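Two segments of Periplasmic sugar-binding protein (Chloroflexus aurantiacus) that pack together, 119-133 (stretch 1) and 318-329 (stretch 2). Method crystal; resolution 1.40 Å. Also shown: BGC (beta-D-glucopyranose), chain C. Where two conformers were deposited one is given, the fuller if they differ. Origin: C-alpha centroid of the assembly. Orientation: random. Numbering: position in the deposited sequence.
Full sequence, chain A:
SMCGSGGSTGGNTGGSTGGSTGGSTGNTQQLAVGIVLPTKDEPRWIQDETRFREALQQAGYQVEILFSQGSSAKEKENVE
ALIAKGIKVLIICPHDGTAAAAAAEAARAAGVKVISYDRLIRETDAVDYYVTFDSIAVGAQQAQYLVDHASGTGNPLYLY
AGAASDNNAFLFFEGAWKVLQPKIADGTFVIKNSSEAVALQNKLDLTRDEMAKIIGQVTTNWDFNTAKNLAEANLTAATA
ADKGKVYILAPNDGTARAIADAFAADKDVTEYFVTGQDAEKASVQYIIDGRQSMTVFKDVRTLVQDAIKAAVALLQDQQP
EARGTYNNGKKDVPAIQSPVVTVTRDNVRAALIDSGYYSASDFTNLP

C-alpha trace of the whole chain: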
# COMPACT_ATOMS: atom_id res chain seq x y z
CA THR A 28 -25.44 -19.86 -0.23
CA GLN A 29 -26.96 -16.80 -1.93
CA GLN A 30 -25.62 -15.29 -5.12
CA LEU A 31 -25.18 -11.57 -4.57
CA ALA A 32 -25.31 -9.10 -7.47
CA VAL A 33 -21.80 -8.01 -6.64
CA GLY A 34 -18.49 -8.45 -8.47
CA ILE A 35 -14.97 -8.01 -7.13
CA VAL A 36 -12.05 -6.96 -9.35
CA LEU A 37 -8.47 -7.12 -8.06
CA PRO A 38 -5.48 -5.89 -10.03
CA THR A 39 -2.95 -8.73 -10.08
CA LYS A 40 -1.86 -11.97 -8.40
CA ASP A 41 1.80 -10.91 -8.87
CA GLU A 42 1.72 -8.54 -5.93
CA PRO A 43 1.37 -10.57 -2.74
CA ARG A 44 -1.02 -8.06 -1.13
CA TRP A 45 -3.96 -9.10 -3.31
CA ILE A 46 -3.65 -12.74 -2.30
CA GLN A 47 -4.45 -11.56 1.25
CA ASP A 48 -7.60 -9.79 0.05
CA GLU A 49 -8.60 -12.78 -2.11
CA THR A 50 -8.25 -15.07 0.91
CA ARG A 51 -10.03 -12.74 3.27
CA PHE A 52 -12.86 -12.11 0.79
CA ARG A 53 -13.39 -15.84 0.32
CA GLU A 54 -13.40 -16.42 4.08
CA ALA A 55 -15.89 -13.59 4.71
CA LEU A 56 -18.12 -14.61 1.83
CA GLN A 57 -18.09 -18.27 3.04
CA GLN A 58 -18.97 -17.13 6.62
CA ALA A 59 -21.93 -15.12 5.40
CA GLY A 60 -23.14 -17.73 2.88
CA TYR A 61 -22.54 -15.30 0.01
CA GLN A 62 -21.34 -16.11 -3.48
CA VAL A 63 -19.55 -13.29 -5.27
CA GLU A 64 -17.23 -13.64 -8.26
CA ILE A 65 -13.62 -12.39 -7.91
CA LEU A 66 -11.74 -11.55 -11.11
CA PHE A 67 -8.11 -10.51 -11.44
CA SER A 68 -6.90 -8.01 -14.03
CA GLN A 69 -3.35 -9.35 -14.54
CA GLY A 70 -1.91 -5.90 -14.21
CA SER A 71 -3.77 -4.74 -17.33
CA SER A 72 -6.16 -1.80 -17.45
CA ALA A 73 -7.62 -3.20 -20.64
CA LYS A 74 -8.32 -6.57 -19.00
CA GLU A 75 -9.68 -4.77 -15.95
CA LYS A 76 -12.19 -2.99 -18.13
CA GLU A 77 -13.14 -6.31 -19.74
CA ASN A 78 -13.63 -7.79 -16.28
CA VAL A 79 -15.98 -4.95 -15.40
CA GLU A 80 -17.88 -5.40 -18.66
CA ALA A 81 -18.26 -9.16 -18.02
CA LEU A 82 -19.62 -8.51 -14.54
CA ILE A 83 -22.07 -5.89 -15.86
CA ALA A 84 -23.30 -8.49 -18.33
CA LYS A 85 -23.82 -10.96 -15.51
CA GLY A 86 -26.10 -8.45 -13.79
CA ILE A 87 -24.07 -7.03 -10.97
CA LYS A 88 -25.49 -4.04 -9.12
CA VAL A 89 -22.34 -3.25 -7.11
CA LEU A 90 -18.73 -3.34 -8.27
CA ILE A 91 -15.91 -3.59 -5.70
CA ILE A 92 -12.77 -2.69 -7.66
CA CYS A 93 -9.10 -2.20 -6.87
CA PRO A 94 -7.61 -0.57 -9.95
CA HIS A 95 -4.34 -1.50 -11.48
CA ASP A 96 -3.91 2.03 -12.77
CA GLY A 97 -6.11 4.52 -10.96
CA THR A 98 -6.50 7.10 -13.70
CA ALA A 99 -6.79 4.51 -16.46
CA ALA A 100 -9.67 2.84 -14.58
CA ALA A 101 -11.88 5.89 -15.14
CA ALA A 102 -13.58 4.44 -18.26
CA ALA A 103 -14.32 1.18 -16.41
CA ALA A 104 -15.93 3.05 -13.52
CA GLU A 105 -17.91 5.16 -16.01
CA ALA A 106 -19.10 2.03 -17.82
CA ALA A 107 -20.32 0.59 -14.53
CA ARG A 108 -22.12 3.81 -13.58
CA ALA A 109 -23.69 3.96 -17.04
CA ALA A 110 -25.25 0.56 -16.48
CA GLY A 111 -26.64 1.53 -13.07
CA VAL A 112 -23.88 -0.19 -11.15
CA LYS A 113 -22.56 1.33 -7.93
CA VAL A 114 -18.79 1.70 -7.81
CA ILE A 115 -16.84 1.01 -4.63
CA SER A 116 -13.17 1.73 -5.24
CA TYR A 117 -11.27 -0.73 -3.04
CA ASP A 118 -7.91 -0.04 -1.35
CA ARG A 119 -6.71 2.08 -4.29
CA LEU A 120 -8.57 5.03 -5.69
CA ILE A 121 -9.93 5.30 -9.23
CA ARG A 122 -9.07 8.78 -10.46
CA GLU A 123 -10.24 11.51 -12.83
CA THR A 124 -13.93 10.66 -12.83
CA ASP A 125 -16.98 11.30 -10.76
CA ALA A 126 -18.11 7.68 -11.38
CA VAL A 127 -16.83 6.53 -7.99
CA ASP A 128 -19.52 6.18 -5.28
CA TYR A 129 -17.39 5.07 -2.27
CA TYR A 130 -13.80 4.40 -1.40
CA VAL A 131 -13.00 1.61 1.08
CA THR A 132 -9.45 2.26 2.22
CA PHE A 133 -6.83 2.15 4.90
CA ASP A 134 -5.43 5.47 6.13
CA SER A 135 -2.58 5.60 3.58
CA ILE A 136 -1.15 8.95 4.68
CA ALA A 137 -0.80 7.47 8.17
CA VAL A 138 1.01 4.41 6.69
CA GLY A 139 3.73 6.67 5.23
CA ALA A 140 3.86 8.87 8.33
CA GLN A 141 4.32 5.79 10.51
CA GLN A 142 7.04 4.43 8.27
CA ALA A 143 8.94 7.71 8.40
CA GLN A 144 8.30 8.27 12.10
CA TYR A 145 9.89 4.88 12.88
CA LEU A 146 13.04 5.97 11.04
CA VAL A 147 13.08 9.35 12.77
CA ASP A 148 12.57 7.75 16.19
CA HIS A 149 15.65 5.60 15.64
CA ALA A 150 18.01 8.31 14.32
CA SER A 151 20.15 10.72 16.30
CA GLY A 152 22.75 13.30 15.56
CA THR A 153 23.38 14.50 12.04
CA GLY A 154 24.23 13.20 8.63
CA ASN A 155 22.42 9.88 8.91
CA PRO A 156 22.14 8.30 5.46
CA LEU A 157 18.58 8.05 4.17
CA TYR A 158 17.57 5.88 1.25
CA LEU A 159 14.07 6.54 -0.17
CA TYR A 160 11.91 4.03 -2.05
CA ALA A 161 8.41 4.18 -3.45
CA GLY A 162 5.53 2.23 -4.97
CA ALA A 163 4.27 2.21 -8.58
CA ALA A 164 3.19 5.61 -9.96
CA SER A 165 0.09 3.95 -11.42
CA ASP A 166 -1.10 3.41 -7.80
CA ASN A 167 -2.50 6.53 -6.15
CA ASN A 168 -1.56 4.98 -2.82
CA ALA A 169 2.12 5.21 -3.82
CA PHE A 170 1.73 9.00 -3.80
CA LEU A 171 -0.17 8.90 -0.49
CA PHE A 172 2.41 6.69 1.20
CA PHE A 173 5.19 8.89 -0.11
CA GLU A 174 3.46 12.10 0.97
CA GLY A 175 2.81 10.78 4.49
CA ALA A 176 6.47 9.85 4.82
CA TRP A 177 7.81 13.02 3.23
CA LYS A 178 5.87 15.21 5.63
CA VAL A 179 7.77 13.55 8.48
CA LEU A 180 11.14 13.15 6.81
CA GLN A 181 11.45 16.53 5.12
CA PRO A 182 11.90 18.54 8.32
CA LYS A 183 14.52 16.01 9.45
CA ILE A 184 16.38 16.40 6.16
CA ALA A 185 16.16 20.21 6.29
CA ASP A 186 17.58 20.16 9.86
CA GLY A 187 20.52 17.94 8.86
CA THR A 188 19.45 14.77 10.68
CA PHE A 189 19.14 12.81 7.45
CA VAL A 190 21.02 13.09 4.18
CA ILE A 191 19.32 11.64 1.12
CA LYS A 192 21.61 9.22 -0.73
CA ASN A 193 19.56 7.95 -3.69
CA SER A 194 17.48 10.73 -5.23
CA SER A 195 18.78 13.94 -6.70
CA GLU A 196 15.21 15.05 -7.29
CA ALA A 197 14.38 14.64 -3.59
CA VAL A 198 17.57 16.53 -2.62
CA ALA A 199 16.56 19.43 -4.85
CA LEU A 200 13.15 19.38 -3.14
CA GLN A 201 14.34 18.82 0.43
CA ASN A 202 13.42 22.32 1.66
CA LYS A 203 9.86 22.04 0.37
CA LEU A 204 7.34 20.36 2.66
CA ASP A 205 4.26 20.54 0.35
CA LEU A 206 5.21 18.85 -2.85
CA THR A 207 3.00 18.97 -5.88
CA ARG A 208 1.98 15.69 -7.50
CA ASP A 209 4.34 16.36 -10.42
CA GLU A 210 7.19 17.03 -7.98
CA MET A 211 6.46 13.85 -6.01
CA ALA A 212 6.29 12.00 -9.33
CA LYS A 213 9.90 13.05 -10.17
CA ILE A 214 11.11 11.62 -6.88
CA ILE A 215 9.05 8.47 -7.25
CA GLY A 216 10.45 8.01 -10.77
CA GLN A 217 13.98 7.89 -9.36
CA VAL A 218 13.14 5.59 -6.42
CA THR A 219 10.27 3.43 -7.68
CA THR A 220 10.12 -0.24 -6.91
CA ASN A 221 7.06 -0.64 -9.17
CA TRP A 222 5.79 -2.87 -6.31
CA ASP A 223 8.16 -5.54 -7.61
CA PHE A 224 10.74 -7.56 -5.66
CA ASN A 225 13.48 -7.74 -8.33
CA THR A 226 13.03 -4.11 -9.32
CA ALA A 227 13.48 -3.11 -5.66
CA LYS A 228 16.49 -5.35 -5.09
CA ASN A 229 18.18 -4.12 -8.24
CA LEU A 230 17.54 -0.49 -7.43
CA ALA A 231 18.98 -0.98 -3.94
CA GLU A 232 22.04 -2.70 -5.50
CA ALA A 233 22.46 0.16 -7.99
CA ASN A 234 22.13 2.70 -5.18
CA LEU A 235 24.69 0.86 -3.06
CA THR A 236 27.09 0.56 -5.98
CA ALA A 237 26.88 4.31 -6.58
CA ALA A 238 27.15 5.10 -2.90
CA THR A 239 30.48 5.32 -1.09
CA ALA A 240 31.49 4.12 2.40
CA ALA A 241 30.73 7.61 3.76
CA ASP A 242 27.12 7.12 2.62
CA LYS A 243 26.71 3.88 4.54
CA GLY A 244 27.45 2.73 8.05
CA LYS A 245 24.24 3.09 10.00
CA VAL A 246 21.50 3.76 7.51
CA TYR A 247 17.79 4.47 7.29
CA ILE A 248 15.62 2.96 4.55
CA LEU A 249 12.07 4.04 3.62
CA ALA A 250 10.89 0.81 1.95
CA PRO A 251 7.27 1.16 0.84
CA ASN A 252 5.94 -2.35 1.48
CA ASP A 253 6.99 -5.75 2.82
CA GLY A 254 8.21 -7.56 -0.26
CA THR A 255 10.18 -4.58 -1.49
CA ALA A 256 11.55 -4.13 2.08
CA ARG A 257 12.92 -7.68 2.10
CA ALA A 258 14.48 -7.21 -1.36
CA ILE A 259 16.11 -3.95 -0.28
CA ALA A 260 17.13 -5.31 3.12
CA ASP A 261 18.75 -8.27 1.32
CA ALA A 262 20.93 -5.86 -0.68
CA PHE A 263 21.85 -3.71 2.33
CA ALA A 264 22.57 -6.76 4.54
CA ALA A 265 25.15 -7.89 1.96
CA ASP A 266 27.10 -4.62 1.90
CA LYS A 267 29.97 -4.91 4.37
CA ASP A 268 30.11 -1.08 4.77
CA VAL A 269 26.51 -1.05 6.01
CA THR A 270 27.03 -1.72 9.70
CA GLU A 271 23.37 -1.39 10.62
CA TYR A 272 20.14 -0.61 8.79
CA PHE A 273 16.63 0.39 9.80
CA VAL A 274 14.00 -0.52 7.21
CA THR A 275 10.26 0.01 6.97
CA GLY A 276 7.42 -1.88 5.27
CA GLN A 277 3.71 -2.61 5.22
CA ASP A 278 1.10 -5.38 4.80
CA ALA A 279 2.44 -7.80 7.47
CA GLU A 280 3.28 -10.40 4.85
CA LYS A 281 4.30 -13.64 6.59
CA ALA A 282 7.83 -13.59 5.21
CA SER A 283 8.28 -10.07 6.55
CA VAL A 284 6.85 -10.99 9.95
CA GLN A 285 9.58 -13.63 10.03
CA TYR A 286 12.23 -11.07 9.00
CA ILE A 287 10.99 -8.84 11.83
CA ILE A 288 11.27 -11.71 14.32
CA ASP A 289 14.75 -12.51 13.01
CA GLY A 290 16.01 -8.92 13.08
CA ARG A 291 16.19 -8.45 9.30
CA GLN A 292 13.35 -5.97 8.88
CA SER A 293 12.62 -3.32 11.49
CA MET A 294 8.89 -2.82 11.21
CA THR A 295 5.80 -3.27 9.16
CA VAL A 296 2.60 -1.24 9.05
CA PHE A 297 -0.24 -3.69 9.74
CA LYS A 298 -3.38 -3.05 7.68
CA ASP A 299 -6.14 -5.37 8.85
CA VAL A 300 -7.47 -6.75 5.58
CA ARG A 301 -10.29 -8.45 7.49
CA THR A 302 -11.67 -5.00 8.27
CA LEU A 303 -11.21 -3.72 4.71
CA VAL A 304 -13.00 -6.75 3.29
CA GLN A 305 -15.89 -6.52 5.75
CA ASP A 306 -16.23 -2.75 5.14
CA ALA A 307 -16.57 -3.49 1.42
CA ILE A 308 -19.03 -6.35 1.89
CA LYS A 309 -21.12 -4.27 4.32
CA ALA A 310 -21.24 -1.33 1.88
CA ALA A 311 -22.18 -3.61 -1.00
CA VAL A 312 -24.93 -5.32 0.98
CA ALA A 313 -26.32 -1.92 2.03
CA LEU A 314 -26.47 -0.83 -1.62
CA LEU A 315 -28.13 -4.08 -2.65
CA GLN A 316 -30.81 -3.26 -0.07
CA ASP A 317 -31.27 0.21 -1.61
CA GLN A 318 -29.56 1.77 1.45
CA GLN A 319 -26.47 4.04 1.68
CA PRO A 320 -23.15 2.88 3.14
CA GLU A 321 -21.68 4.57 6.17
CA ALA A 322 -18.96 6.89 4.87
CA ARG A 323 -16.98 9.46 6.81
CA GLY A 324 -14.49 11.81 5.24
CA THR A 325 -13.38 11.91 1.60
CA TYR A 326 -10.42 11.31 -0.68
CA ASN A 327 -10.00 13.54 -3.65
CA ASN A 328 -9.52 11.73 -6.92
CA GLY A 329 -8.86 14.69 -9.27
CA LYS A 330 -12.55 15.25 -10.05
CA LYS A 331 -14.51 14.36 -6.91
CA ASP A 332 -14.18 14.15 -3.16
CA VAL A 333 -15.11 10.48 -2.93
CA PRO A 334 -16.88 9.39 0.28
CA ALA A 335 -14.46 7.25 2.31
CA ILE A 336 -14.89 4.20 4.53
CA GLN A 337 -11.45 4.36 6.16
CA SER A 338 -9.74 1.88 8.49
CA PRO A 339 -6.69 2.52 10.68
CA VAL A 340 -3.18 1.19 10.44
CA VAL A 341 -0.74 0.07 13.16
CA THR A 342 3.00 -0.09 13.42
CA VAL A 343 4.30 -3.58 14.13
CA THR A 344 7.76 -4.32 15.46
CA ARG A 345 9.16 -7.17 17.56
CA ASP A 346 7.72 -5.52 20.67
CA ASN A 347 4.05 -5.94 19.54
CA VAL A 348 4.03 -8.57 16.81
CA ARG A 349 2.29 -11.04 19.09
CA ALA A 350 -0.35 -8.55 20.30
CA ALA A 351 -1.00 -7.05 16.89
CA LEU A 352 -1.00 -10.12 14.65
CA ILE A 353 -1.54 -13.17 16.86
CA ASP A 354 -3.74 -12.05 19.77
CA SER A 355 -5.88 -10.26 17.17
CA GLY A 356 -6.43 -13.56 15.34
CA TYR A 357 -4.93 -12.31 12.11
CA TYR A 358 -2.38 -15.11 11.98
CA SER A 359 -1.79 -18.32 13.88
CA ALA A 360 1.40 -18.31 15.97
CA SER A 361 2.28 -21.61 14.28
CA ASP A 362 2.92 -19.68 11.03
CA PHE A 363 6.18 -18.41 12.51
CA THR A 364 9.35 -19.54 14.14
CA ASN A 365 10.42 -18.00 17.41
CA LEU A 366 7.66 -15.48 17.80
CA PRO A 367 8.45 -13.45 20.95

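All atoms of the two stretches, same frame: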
# COMPACT_ATOMS: atom_id res chain seq x y z
N ARG A 119 -7.27 1.05 -3.42
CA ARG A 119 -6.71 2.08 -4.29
C ARG A 119 -7.84 2.85 -4.92
O ARG A 119 -8.92 2.30 -5.16
CB ARG A 119 -5.89 1.46 -5.42
CG ARG A 119 -4.70 0.68 -4.97
CD ARG A 119 -4.06 -0.02 -6.15
NE ARG A 119 -2.84 -0.69 -5.79
CZ ARG A 119 -2.15 -1.47 -6.59
NH1 ARG A 119 -2.60 -1.74 -7.81
NH2 ARG A 119 -1.03 -2.01 -6.16
N LEU A 120 -7.57 4.12 -5.18
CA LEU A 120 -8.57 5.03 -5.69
C LEU A 120 -8.56 5.14 -7.21
O LEU A 120 -7.53 5.40 -7.83
CB LEU A 120 -8.31 6.41 -5.06
CG LEU A 120 -9.34 7.51 -5.30
CD1 LEU A 120 -10.74 7.09 -4.86
CD2 LEU A 120 -8.88 8.79 -4.62
N ILE A 121 -9.72 4.96 -7.82
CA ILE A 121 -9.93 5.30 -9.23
C ILE A 121 -9.99 6.81 -9.34
O ILE A 121 -10.70 7.47 -8.60
CB ILE A 121 -11.24 4.69 -9.77
CG1 ILE A 121 -11.09 3.17 -9.78
CG2 ILE A 121 -11.52 5.22 -11.17
CD1 ILE A 121 -12.31 2.41 -10.24
N ARG A 122 -9.24 7.35 -10.30
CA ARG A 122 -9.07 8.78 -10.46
C ARG A 122 -9.70 9.36 -11.70
O ARG A 122 -10.00 8.65 -12.65
CB ARG A 122 -7.58 9.12 -10.44
CG ARG A 122 -6.94 8.86 -9.09
CD ARG A 122 -5.49 9.29 -9.08
NE ARG A 122 -5.36 10.75 -8.93
CZ ARG A 122 -4.98 11.61 -9.86
NH1 ARG A 122 -4.67 11.23 -11.09
NH2 ARG A 122 -4.92 12.90 -9.52
N GLU A 123 -9.90 10.68 -11.65
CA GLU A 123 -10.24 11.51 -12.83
C GLU A 123 -11.61 11.17 -13.40
O GLU A 123 -11.85 11.19 -14.62
CB GLU A 123 -9.16 11.42 -13.89
CG GLU A 123 -7.78 11.91 -13.45
CD GLU A 123 -7.73 13.31 -12.86
OE1 GLU A 123 -8.69 14.10 -13.01
OE2 GLU A 123 -6.70 13.65 -12.24
N THR A 124 -12.52 10.86 -12.49
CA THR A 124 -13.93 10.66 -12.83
C THR A 124 -14.82 10.84 -11.62
O THR A 124 -14.42 10.59 -10.48
CB THR A 124 -14.25 9.27 -13.44
OG1 THR A 124 -15.66 9.18 -13.70
CG2 THR A 124 -13.84 8.12 -12.54
N ASP A 125 -16.04 11.25 -11.89
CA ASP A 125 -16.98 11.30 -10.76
C ASP A 125 -17.80 10.00 -10.60
O ASP A 125 -18.62 9.91 -9.69
CB ASP A 125 -17.83 12.57 -10.75
CG ASP A 125 -18.64 12.73 -11.98
OD1 ASP A 125 -18.59 11.84 -12.85
OD2 ASP A 125 -19.32 13.77 -12.09
N ALA A 126 -17.49 9.00 -11.42
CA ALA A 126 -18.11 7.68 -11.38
C ALA A 126 -17.54 6.79 -10.29
O ALA A 126 -17.42 5.60 -10.50
CB ALA A 126 -17.98 6.99 -12.74
N VAL A 127 -17.21 7.34 -9.14
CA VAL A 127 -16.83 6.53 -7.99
C VAL A 127 -17.78 6.88 -6.85
O VAL A 127 -17.85 8.06 -6.47
CB VAL A 127 -15.37 6.76 -7.57
CG1 VAL A 127 -15.04 5.80 -6.45
CG2 VAL A 127 -14.41 6.60 -8.75
N ASP A 128 -18.53 5.90 -6.33
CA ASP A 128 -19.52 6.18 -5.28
C ASP A 128 -18.91 6.20 -3.88
O ASP A 128 -19.23 7.07 -3.08
CB ASP A 128 -20.68 5.21 -5.37
CG ASP A 128 -21.39 5.36 -6.69
OD1 ASP A 128 -21.99 6.43 -6.91
OD2 ASP A 128 -21.29 4.46 -7.52
N TYR A 129 -18.04 5.23 -3.61
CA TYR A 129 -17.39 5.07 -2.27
C TYR A 129 -15.98 4.61 -2.47
O TYR A 129 -15.64 3.98 -3.50
CB TYR A 129 -18.15 4.07 -1.36
CG TYR A 129 -19.55 4.53 -1.14
CD1 TYR A 129 -19.84 5.47 -0.15
CD2 TYR A 129 -20.57 4.14 -2.01
CE1 TYR A 129 -21.12 5.97 -0.00
CE2 TYR A 129 -21.85 4.64 -1.87
CZ TYR A 129 -22.12 5.56 -0.86
OH TYR A 129 -23.37 6.08 -0.66
N TYR A 130 -15.18 4.86 -1.45
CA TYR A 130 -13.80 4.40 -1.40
C TYR A 130 -13.53 3.71 -0.04
O TYR A 130 -13.50 4.37 1.00
CB TYR A 130 -12.85 5.58 -1.57
CG TYR A 130 -11.38 5.25 -1.59
CD1 TYR A 130 -10.89 4.05 -2.09
CD2 TYR A 130 -10.46 6.18 -1.13
CE1 TYR A 130 -9.52 3.79 -2.11
CE2 TYR A 130 -9.10 5.96 -1.17
CZ TYR A 130 -8.62 4.78 -1.66
OH TYR A 130 -7.26 4.60 -1.69
N VAL A 131 -13.35 2.41 -0.09
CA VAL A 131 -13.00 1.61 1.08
C VAL A 131 -11.48 1.53 1.09
O VAL A 131 -10.86 1.02 0.17
CB VAL A 131 -13.61 0.20 0.99
CG1 VAL A 131 -13.07 -0.70 2.09
CG2 VAL A 131 -15.13 0.27 1.05
N THR A 132 -10.89 2.05 2.16
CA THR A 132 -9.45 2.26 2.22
C THR A 132 -8.88 2.18 3.63
O THR A 132 -9.59 2.42 4.62
CB THR A 132 -9.10 3.65 1.59
OG1 THR A 132 -7.68 3.82 1.48
CG2 THR A 132 -9.66 4.82 2.42
N PHE A 133 -7.60 1.86 3.70
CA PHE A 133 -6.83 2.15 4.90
C PHE A 133 -6.38 3.60 4.89
O PHE A 133 -6.40 4.30 3.86
CB PHE A 133 -5.60 1.25 4.99
CG PHE A 133 -5.93 -0.21 5.10
CD1 PHE A 133 -6.51 -0.73 6.24
CD2 PHE A 133 -5.64 -1.07 4.04
CE1 PHE A 133 -6.79 -2.07 6.33
CE2 PHE A 133 -5.92 -2.41 4.14
CZ PHE A 133 -6.49 -2.90 5.29
N GLN A 318 -30.01 0.89 0.35
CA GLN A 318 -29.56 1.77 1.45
C GLN A 318 -28.12 2.29 1.16
O GLN A 318 -27.39 1.75 0.34
CB GLN A 318 -29.66 1.03 2.80
CG GLN A 318 -31.08 0.59 3.16
CD GLN A 318 -31.18 -0.21 4.45
OE1 GLN A 318 -30.18 -0.63 5.02
NE2 GLN A 318 -32.40 -0.42 4.90
N GLN A 319 -27.75 3.36 1.85
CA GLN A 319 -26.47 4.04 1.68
C GLN A 319 -25.46 3.50 2.70
O GLN A 319 -25.77 3.40 3.89
CB GLN A 319 -26.58 5.55 1.93
CG GLN A 319 -27.02 6.36 0.71
CD GLN A 319 -26.95 7.86 0.94
OE1 GLN A 319 -27.88 8.58 0.61
NE2 GLN A 319 -25.84 8.33 1.51
N PRO A 320 -24.24 3.21 2.24
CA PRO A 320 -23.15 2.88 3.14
C PRO A 320 -22.77 4.01 4.07
O PRO A 320 -23.04 5.18 3.82
CB PRO A 320 -21.98 2.63 2.18
CG PRO A 320 -22.63 2.20 0.91
CD PRO A 320 -23.85 3.06 0.84
N GLU A 321 -22.04 3.64 5.11
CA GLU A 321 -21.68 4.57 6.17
C GLU A 321 -20.31 5.19 5.97
O GLU A 321 -19.32 4.73 6.53
CB GLU A 321 -21.63 3.86 7.52
CG GLU A 321 -22.83 3.01 7.81
CD GLU A 321 -22.70 2.26 9.12
OE1 GLU A 321 -21.89 2.65 10.00
OE2 GLU A 321 -23.42 1.28 9.24
N ALA A 322 -20.26 6.29 5.23
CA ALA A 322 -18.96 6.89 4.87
C ALA A 322 -18.70 8.11 5.72
O ALA A 322 -19.63 8.83 6.14
CB ALA A 322 -18.91 7.24 3.40
N ARG A 323 -17.42 8.31 6.03
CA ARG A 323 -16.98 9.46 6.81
C ARG A 323 -15.68 9.97 6.22
O ARG A 323 -14.70 9.23 6.11
CB ARG A 323 -16.80 9.10 8.28
CG ARG A 323 -18.05 8.59 8.97
CD ARG A 323 -19.12 9.66 9.18
NE ARG A 323 -20.28 9.09 9.86
CZ ARG A 323 -21.34 8.55 9.25
NH1 ARG A 323 -21.42 8.50 7.93
NH2 ARG A 323 -22.33 8.05 9.96
N GLY A 324 -15.66 11.24 5.87
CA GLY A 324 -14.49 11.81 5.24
C GLY A 324 -14.48 11.50 3.76
O GLY A 324 -15.35 10.76 3.25
N THR A 325 -13.51 12.08 3.07
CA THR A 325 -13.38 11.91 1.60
C THR A 325 -11.91 11.79 1.18
O THR A 325 -11.00 12.23 1.91
CB THR A 325 -14.01 13.07 0.80
OG1 THR A 325 -13.39 14.31 1.15
CG2 THR A 325 -15.58 13.13 1.00
N TYR A 326 -11.71 11.22 -0.01
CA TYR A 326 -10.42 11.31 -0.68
C TYR A 326 -10.67 11.94 -2.02
O TYR A 326 -11.52 11.49 -2.77
CB TYR A 326 -9.76 9.94 -0.91
CG TYR A 326 -9.12 9.31 0.31
CD1 TYR A 326 -9.88 8.95 1.42
CD2 TYR A 326 -7.77 9.07 0.34
CE1 TYR A 326 -9.30 8.38 2.53
CE2 TYR A 326 -7.17 8.48 1.44
CZ TYR A 326 -7.93 8.16 2.54
OH TYR A 326 -7.30 7.57 3.62
N ASN A 327 -9.88 12.94 -2.36
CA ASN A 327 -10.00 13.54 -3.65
C ASN A 327 -9.34 12.69 -4.71
O ASN A 327 -8.21 12.19 -4.55
CB ASN A 327 -9.38 14.92 -3.67
CG ASN A 327 -9.58 15.63 -5.01
OD1 ASN A 327 -8.73 15.60 -5.90
ND2 ASN A 327 -10.75 16.19 -5.18
N ASN A 328 -10.01 12.58 -5.84
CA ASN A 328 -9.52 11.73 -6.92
C ASN A 328 -9.20 12.50 -8.22
O ASN A 328 -8.99 11.89 -9.26
CB ASN A 328 -10.51 10.60 -7.18
CG ASN A 328 -11.62 10.99 -8.11
OD1 ASN A 328 -11.91 12.18 -8.30
ND2 ASN A 328 -12.23 10.00 -8.76
N GLY A 329 -9.11 13.82 -8.12
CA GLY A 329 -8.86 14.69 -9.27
C GLY A 329 -10.10 15.38 -9.83
O GLY A 329 -10.03 16.47 -10.43
C2 BGC C . -1.52 -1.46 -1.27
C3 BGC C . -0.37 -2.06 -0.48
C4 BGC C . 0.42 -3.00 -1.37
C5 BGC C . 0.83 -2.31 -2.68
C6 BGC C . 1.48 -3.24 -3.68
C1 BGC C . -0.85 -0.73 -2.42
O1 BGC C . -1.73 0.08 -3.13
O2 BGC C . -2.26 -0.58 -0.43
O3 BGC C . -0.92 -2.75 0.64
O4 BGC C . 1.65 -3.34 -0.70
O5 BGC C . -0.30 -1.72 -3.29
O6 BGC C . 0.70 -4.43 -3.88
O HOH W 1 -6.04 11.60 -6.46

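The contact is built from one polar plug and two aromatic patches, burying 618 Å² in all. The plug is Asn 328, whose side chain (chi1 p) pushes into the hollow formed where loop 120-127 curls round. There its ND2 spends both protons on backbone carbonyls, reaching Ile 121 O at 3.0 Å and Thr 124 O at 2.8 Å. A carboxamide suits this pocket because a single short side chain supplies two N-H groups to a turn whose carbonyls face inward. The main chain pins the same residue: Glu 123 N donates to Asn 328 O at 2.8 Å. Leu 120 CD2 closes the apolar flank, 3.5 Å from Asn 328 CB, and also touches Tyr 326, its CD2 lying 4.0 Å from Tyr 326 CB.

Beside the plug, Gly 329 leaves room for charge. An ideal CB here would lie 2.4 Å from Glu 123 OE2, and the backbone angles alone already call for glycine. Glu 123 folds (chi1 and chi2 both m) so that its OE2 meets Arg 122 NH2 at 3.3 Å in a salt bridge. The Arg 122 guanidinium lays one face over Asn 328 O, while a water links Arg 122 NE (2.7 Å) to Asn 327 O (3.0 Å).

The strands cross at 102°, so side chains rather than strand pairing fill the space between them. Tyr 326 offers a ring face, and Tyr 130 sets its edge against it, with planes at 90° and centroids 5.0 Å apart. Thr 132 adds a small methyl bump, CG2 lying 3.6 Å from Tyr 326 CE1.

Farther along, Tyr 129 is the broad platform: Pro 320 CG sits over its face, 3.9 Å from the centroid of the Tyr 129 ring, a CH-pi contact. Ala 322 CB meets the ring's edge, 4.1 Å from Tyr 129 CD1.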